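Local coordinates for 2-dehydropantoate 2-reductase (Geobacter metallireducens, PDB 3HN2), which probably catalyses the NADPH-dependent reduction of ketopantoate to pantoate, a step in the biosynthesis of pantothenate, at residues K186-A198 with I207-M221. Residues are numbered along the deposited sequence; the frame is centred on the assembly and turned at random.
Sequences KLVWNIPFNGLCA and ILARDVSRKLVRGIM
Val188 and Met221 meet where the helical segments 186-198 (of helix 179-200) and 211-221 (of helix 211-229) are close; the segments run at 135° between their N-to-C directions, with axes 9.2 Å apart at closest approach. Towards Cys197 the second helix diverges, and the preceding residues Ile207 and Leu208 fill in. Pro192, whose ring nitrogen has no hydrogen to give to the previous turn, lies at a kink of the first helix and packs its CB against Val217 CG1 at 4.0 Å and its CD against Ile220 CG2 at 3.8 Å. Met221, extended beyond CG, brings its CE methyl to the rim of the Phe193 ring, 3.6 Å from CE1. At the same rim Leu208 CD1 lies 3.7 Å from Phe193 CZ, while Val217 CG1 approaches the ring obliquely. With CG beside its own backbone N (chi1 -64°), Phe193 reaches across to join these three side chains. Leu196 is a knob in a hole formed by Ile207, Leu216, Val217 and Ile220, its CD2 lying 3.8 Å from Val217 CG2. Beyond it, Ile207 CD1 meets Cys197 SG at 3.7 Å. The turn before the second helix is tied back by Arg214, whose NH2 donates to Leu208 O (2.8 Å). This almost wholly apolar pairing belongs to the helical C-terminal domain of the ketopantoate reductase fold, where helix 290-302 packs on Ile191, Leu196 and Ile220, and helix 241-249 meets Trp189 and Met221.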
loop_
_atom_site.group_PDB
_atom_site.type_symbol
_atom_site.label_atom_id
_atom_site.label_comp_id
_atom_site.label_asym_id
_atom_site.label_seq_id
_atom_site.Cartn_x
_atom_site.Cartn_y
_atom_site.Cartn_z
ATOM N N LYS A 186 -14.963 3.302 0.826
ATOM C CA LYS A 186 -14.036 3.349 1.957
ATOM C C LYS A 186 -14.488 2.449 3.102
ATOM O O LYS A 186 -13.665 1.985 3.890
ATOM C CB LYS A 186 -13.846 4.777 2.468
ATOM C CG LYS A 186 -12.474 4.997 3.086
ATOM C CD LYS A 186 -12.494 6.040 4.183
ATOM C CE LYS A 186 -11.187 6.019 4.959
ATOM N NZ LYS A 186 -11.101 7.114 5.964
ATOM N N LEU A 187 -15.800 2.215 3.185
ATOM C CA LEU A 187 -16.384 1.288 4.161
ATOM C C LEU A 187 -15.965 -0.155 3.904
ATOM O O LEU A 187 -15.873 -0.948 4.838
ATOM C CB LEU A 187 -17.918 1.407 4.176
ATOM C CG LEU A 187 -18.645 2.091 5.346
ATOM C CD1 LEU A 187 -17.733 2.929 6.254
ATOM C CD2 LEU A 187 -19.842 2.931 4.854
ATOM N N VAL A 188 -15.711 -0.483 2.637
ATOM C CA VAL A 188 -15.188 -1.791 2.250
ATOM C C VAL A 188 -13.820 -2.055 2.893
ATOM O O VAL A 188 -13.476 -3.199 3.177
ATOM C CB VAL A 188 -15.122 -1.954 0.709
ATOM C CG1 VAL A 188 -14.398 -3.257 0.301
ATOM C CG2 VAL A 188 -16.513 -1.954 0.129
ATOM N N TRP A 189 -13.064 -0.990 3.145
ATOM C CA TRP A 189 -11.782 -1.115 3.824
ATOM C C TRP A 189 -11.915 -0.962 5.336
ATOM O O TRP A 189 -11.306 -1.734 6.103
ATOM C CB TRP A 189 -10.766 -0.096 3.291
ATOM C CG TRP A 189 -9.394 -0.425 3.749
ATOM C CD1 TRP A 189 -8.495 -1.251 3.123
ATOM C CD2 TRP A 189 -8.763 0.014 4.958
ATOM N NE1 TRP A 189 -7.340 -1.326 3.858
ATOM C CE2 TRP A 189 -7.475 -0.576 4.994
ATOM C CE3 TRP A 189 -9.157 0.853 6.012
ATOM C CZ2 TRP A 189 -6.577 -0.350 6.041
ATOM C CZ3 TRP A 189 -8.263 1.076 7.067
ATOM C CH2 TRP A 189 -6.986 0.472 7.069
ATOM N N ASN A 190 -12.684 0.051 5.749
ATOM C CA ASN A 190 -12.784 0.457 7.154
ATOM C C ASN A 190 -13.467 -0.555 8.048
ATOM O O ASN A 190 -13.220 -0.584 9.246
ATOM C CB ASN A 190 -13.530 1.798 7.284
ATOM C CG ASN A 190 -12.595 2.994 7.410
ATOM O OD1 ASN A 190 -11.382 2.895 7.183
ATOM N ND2 ASN A 190 -13.164 4.140 7.768
ATOM N N ILE A 191 -14.348 -1.370 7.481
ATOM C CA ILE A 191 -15.095 -2.316 8.299
ATOM C C ILE A 191 -14.260 -3.551 8.706
ATOM O O ILE A 191 -14.103 -3.769 9.909
ATOM C CB ILE A 191 -16.522 -2.603 7.743
ATOM C CG1 ILE A 191 -17.403 -1.356 7.946
ATOM C CG2 ILE A 191 -17.148 -3.808 8.427
ATOM C CD1 ILE A 191 -18.820 -1.460 7.403
ATOM N N PRO A 192 -13.699 -4.331 7.737
ATOM C CA PRO A 192 -12.827 -5.445 8.180
ATOM C C PRO A 192 -11.623 -5.005 9.003
ATOM O O PRO A 192 -11.344 -5.600 10.030
ATOM C CB PRO A 192 -12.361 -6.094 6.868
ATOM C CG PRO A 192 -12.602 -5.057 5.821
ATOM C CD PRO A 192 -13.812 -4.307 6.266
ATOM N N PHE A 193 -10.975 -3.922 8.601
ATOM C CA PHE A 193 -9.702 -3.551 9.201
ATOM C C PHE A 193 -9.792 -2.697 10.463
ATOM O O PHE A 193 -9.178 -3.050 11.464
ATOM C CB PHE A 193 -8.755 -3.010 8.134
ATOM C CG PHE A 193 -8.390 -4.043 7.106
ATOM C CD1 PHE A 193 -9.014 -4.062 5.865
ATOM C CD2 PHE A 193 -7.455 -5.041 7.402
ATOM C CE1 PHE A 193 -8.692 -5.034 4.914
ATOM C CE2 PHE A 193 -7.128 -6.016 6.457
ATOM C CZ PHE A 193 -7.745 -6.017 5.214
ATOM N N ASN A 194 -10.570 -1.615 10.462
ATOM C CA ASN A 194 -10.821 -0.923 11.738
ATOM C C ASN A 194 -11.627 -1.767 12.738
ATOM O O ASN A 194 -11.578 -1.517 13.941
ATOM C CB ASN A 194 -11.460 0.453 11.544
ATOM C CG ASN A 194 -10.483 1.477 11.016
ATOM O OD1 ASN A 194 -9.980 1.354 9.900
ATOM N ND2 ASN A 194 -10.213 2.502 11.813
ATOM N N GLY A 195 -12.333 -2.781 12.236
ATOM C CA GLY A 195 -13.030 -3.752 13.083
ATOM C C GLY A 195 -12.157 -4.814 13.740
ATOM O O GLY A 195 -12.094 -4.893 14.968
ATOM N N LEU A 196 -11.495 -5.629 12.920
ATOM C CA LEU A 196 -10.727 -6.798 13.388
ATOM C C LEU A 196 -9.522 -6.423 14.229
ATOM O O LEU A 196 -9.316 -6.982 15.301
ATOM C CB LEU A 196 -10.271 -7.651 12.198
ATOM C CG LEU A 196 -11.073 -8.864 11.702
ATOM C CD1 LEU A 196 -12.539 -8.868 12.118
ATOM C CD2 LEU A 196 -10.937 -8.991 10.192
ATOM N N CYS A 197 -8.748 -5.459 13.734
ATOM C CA CYS A 197 -7.555 -4.946 14.404
ATOM C C CYS A 197 -7.805 -4.403 15.802
ATOM O O CYS A 197 -7.011 -4.642 16.705
ATOM C CB CYS A 197 -6.905 -3.854 13.558
ATOM S SG CYS A 197 -6.451 -4.403 11.918
ATOM N N ALA A 198 -8.893 -3.656 15.968
ATOM C CA ALA A 198 -9.253 -3.102 17.266
ATOM C C ALA A 198 -9.688 -4.210 18.227
ATOM O O ALA A 198 -9.326 -4.201 19.406
ATOM C CB ALA A 198 -10.348 -2.057 17.108
ATOM N N ILE A 207 -3.692 -10.012 10.515
ATOM C CA ILE A 207 -5.041 -10.314 9.994
ATOM C C ILE A 207 -4.946 -10.876 8.576
ATOM O O ILE A 207 -5.620 -11.847 8.241
ATOM C CB ILE A 207 -5.987 -9.052 10.012
ATOM C CG1 ILE A 207 -6.602 -8.834 11.397
ATOM C CG2 ILE A 207 -7.152 -9.192 9.008
ATOM C CD1 ILE A 207 -5.769 -7.992 12.339
ATOM N N LEU A 208 -4.078 -10.272 7.768
ATOM C CA LEU A 208 -3.804 -10.710 6.399
ATOM C C LEU A 208 -2.906 -11.947 6.258
ATOM O O LEU A 208 -2.782 -12.477 5.159
ATOM C CB LEU A 208 -3.185 -9.551 5.606
ATOM C CG LEU A 208 -4.073 -8.636 4.749
ATOM C CD1 LEU A 208 -5.565 -8.969 4.833
ATOM C CD2 LEU A 208 -3.820 -7.175 5.087
ATOM N N ALA A 209 -2.271 -12.399 7.340
ATOM C CA ALA A 209 -1.282 -13.494 7.224
ATOM C C ALA A 209 -1.911 -14.881 7.146
ATOM O O ALA A 209 -1.463 -15.713 6.362
ATOM C CB ALA A 209 -0.246 -13.438 8.343
ATOM N N ARG A 210 -2.944 -15.119 7.956
ATOM C CA ARG A 210 -3.664 -16.391 7.954
ATOM C C ARG A 210 -4.658 -16.500 6.808
ATOM O O ARG A 210 -5.477 -15.602 6.596
ATOM C CB ARG A 210 -4.380 -16.617 9.286
ATOM C CG ARG A 210 -3.571 -17.428 10.270
ATOM C CD ARG A 210 -4.359 -17.754 11.528
ATOM N NE ARG A 210 -3.517 -18.441 12.504
ATOM C CZ ARG A 210 -2.752 -17.833 13.408
ATOM N NH1 ARG A 210 -2.017 -18.558 14.244
ATOM N NH2 ARG A 210 -2.717 -16.507 13.486
ATOM N N ASP A 211 -4.571 -17.620 6.091
ATOM C CA ASP A 211 -5.429 -17.963 4.952
ATOM C C ASP A 211 -6.931 -17.814 5.201
ATOM O O ASP A 211 -7.633 -17.190 4.398
ATOM C CB ASP A 211 -5.127 -19.393 4.492
ATOM C CG ASP A 211 -4.746 -20.313 5.649
ATOM O OD1 ASP A 211 -3.653 -20.924 5.587
ATOM O OD2 ASP A 211 -5.525 -20.414 6.625
ATOM N N VAL A 212 -7.414 -18.369 6.312
ATOM C CA VAL A 212 -8.847 -18.335 6.632
ATOM C C VAL A 212 -9.329 -16.963 7.107
ATOM O O VAL A 212 -10.516 -16.639 6.993
ATOM C CB VAL A 212 -9.275 -19.437 7.640
ATOM C CG1 VAL A 212 -9.513 -20.758 6.914
ATOM C CG2 VAL A 212 -8.264 -19.588 8.765
ATOM N N SER A 213 -8.397 -16.167 7.629
ATOM C CA SER A 213 -8.671 -14.789 8.024
ATOM C C SER A 213 -8.798 -13.864 6.818
ATOM O O SER A 213 -9.553 -12.888 6.860
ATOM C CB SER A 213 -7.584 -14.280 8.961
ATOM O OG SER A 213 -7.397 -15.182 10.032
ATOM N N ARG A 214 -8.055 -14.167 5.752
ATOM C CA ARG A 214 -8.218 -13.463 4.478
ATOM C C ARG A 214 -9.590 -13.776 3.892
ATOM O O ARG A 214 -10.247 -12.891 3.343
ATOM C CB ARG A 214 -7.130 -13.859 3.478
ATOM C CG ARG A 214 -5.715 -13.511 3.897
ATOM C CD ARG A 214 -4.704 -13.928 2.826
ATOM N NE ARG A 214 -4.725 -13.014 1.688
ATOM C CZ ARG A 214 -3.962 -11.930 1.572
ATOM N NH1 ARG A 214 -4.071 -11.159 0.498
ATOM N NH2 ARG A 214 -3.093 -11.608 2.525
ATOM N N LYS A 215 -10.008 -15.038 4.025
ATOM C CA LYS A 215 -11.335 -15.505 3.607
ATOM C C LYS A 215 -12.448 -14.811 4.404
ATOM O O LYS A 215 -13.513 -14.498 3.858
ATOM C CB LYS A 215 -11.420 -17.027 3.758
ATOM C CG LYS A 215 -12.724 -17.678 3.302
ATOM C CD LYS A 215 -12.604 -19.197 3.373
ATOM C CE LYS A 215 -13.857 -19.904 2.886
ATOM N NZ LYS A 215 -14.835 -20.130 3.985
ATOM N N LEU A 216 -12.176 -14.558 5.685
ATOM C CA LEU A 216 -13.069 -13.798 6.549
ATOM C C LEU A 216 -13.206 -12.357 6.051
ATOM O O LEU A 216 -14.316 -11.874 5.878
ATOM C CB LEU A 216 -12.529 -13.776 7.973
ATOM C CG LEU A 216 -13.458 -13.776 9.191
ATOM C CD1 LEU A 216 -12.792 -12.935 10.266
ATOM C CD2 LEU A 216 -14.887 -13.282 8.936
ATOM N N VAL A 217 -12.064 -11.698 5.838
ATOM C CA VAL A 217 -12.002 -10.342 5.318
ATOM C C VAL A 217 -12.755 -10.248 3.998
ATOM O O VAL A 217 -13.571 -9.346 3.825
ATOM C CB VAL A 217 -10.539 -9.844 5.188
ATOM C CG1 VAL A 217 -10.457 -8.539 4.418
ATOM C CG2 VAL A 217 -9.953 -9.628 6.553
ATOM N N ARG A 218 -12.518 -11.211 3.105
ATOM C CA ARG A 218 -13.281 -11.332 1.857
ATOM C C ARG A 218 -14.790 -11.315 2.090
ATOM O O ARG A 218 -15.502 -10.581 1.418
ATOM C CB ARG A 218 -12.909 -12.613 1.109
ATOM C CG ARG A 218 -11.642 -12.522 0.291
ATOM C CD ARG A 218 -11.272 -13.884 -0.247
ATOM N NE ARG A 218 -9.836 -14.000 -0.488
ATOM C CZ ARG A 218 -9.129 -15.111 -0.289
ATOM N NH1 ARG A 218 -7.826 -15.117 -0.538
ATOM N NH2 ARG A 218 -9.717 -16.211 0.168
ATOM N N GLY A 219 -15.252 -12.124 3.046
ATOM C CA GLY A 219 -16.668 -12.270 3.350
ATOM C C GLY A 219 -17.276 -11.011 3.935
ATOM O O GLY A 219 -18.371 -10.597 3.528
ATOM N N ILE A 220 -16.562 -10.404 4.883
ATOM C CA ILE A 220 -16.959 -9.128 5.472
ATOM C C ILE A 220 -17.101 -8.079 4.368
ATOM O O ILE A 220 -18.125 -7.389 4.282
ATOM C CB ILE A 220 -15.949 -8.657 6.547
ATOM C CG1 ILE A 220 -16.032 -9.551 7.782
ATOM C CG2 ILE A 220 -16.213 -7.202 6.955
ATOM C CD1 ILE A 220 -14.803 -9.463 8.686
ATOM N N MET A 221 -16.079 -8.009 3.515
ATOM C CA MET A 221 -16.042 -7.107 2.372
ATOM C C MET A 221 -17.197 -7.277 1.394
ATOM O O MET A 221 -17.821 -6.283 0.997
ATOM C CB MET A 221 -14.731 -7.254 1.632
ATOM C CG MET A 221 -13.605 -6.524 2.305
ATOM S SD MET A 221 -12.208 -6.344 1.195
ATOM C CE MET A 221 -11.178 -5.390 2.286
#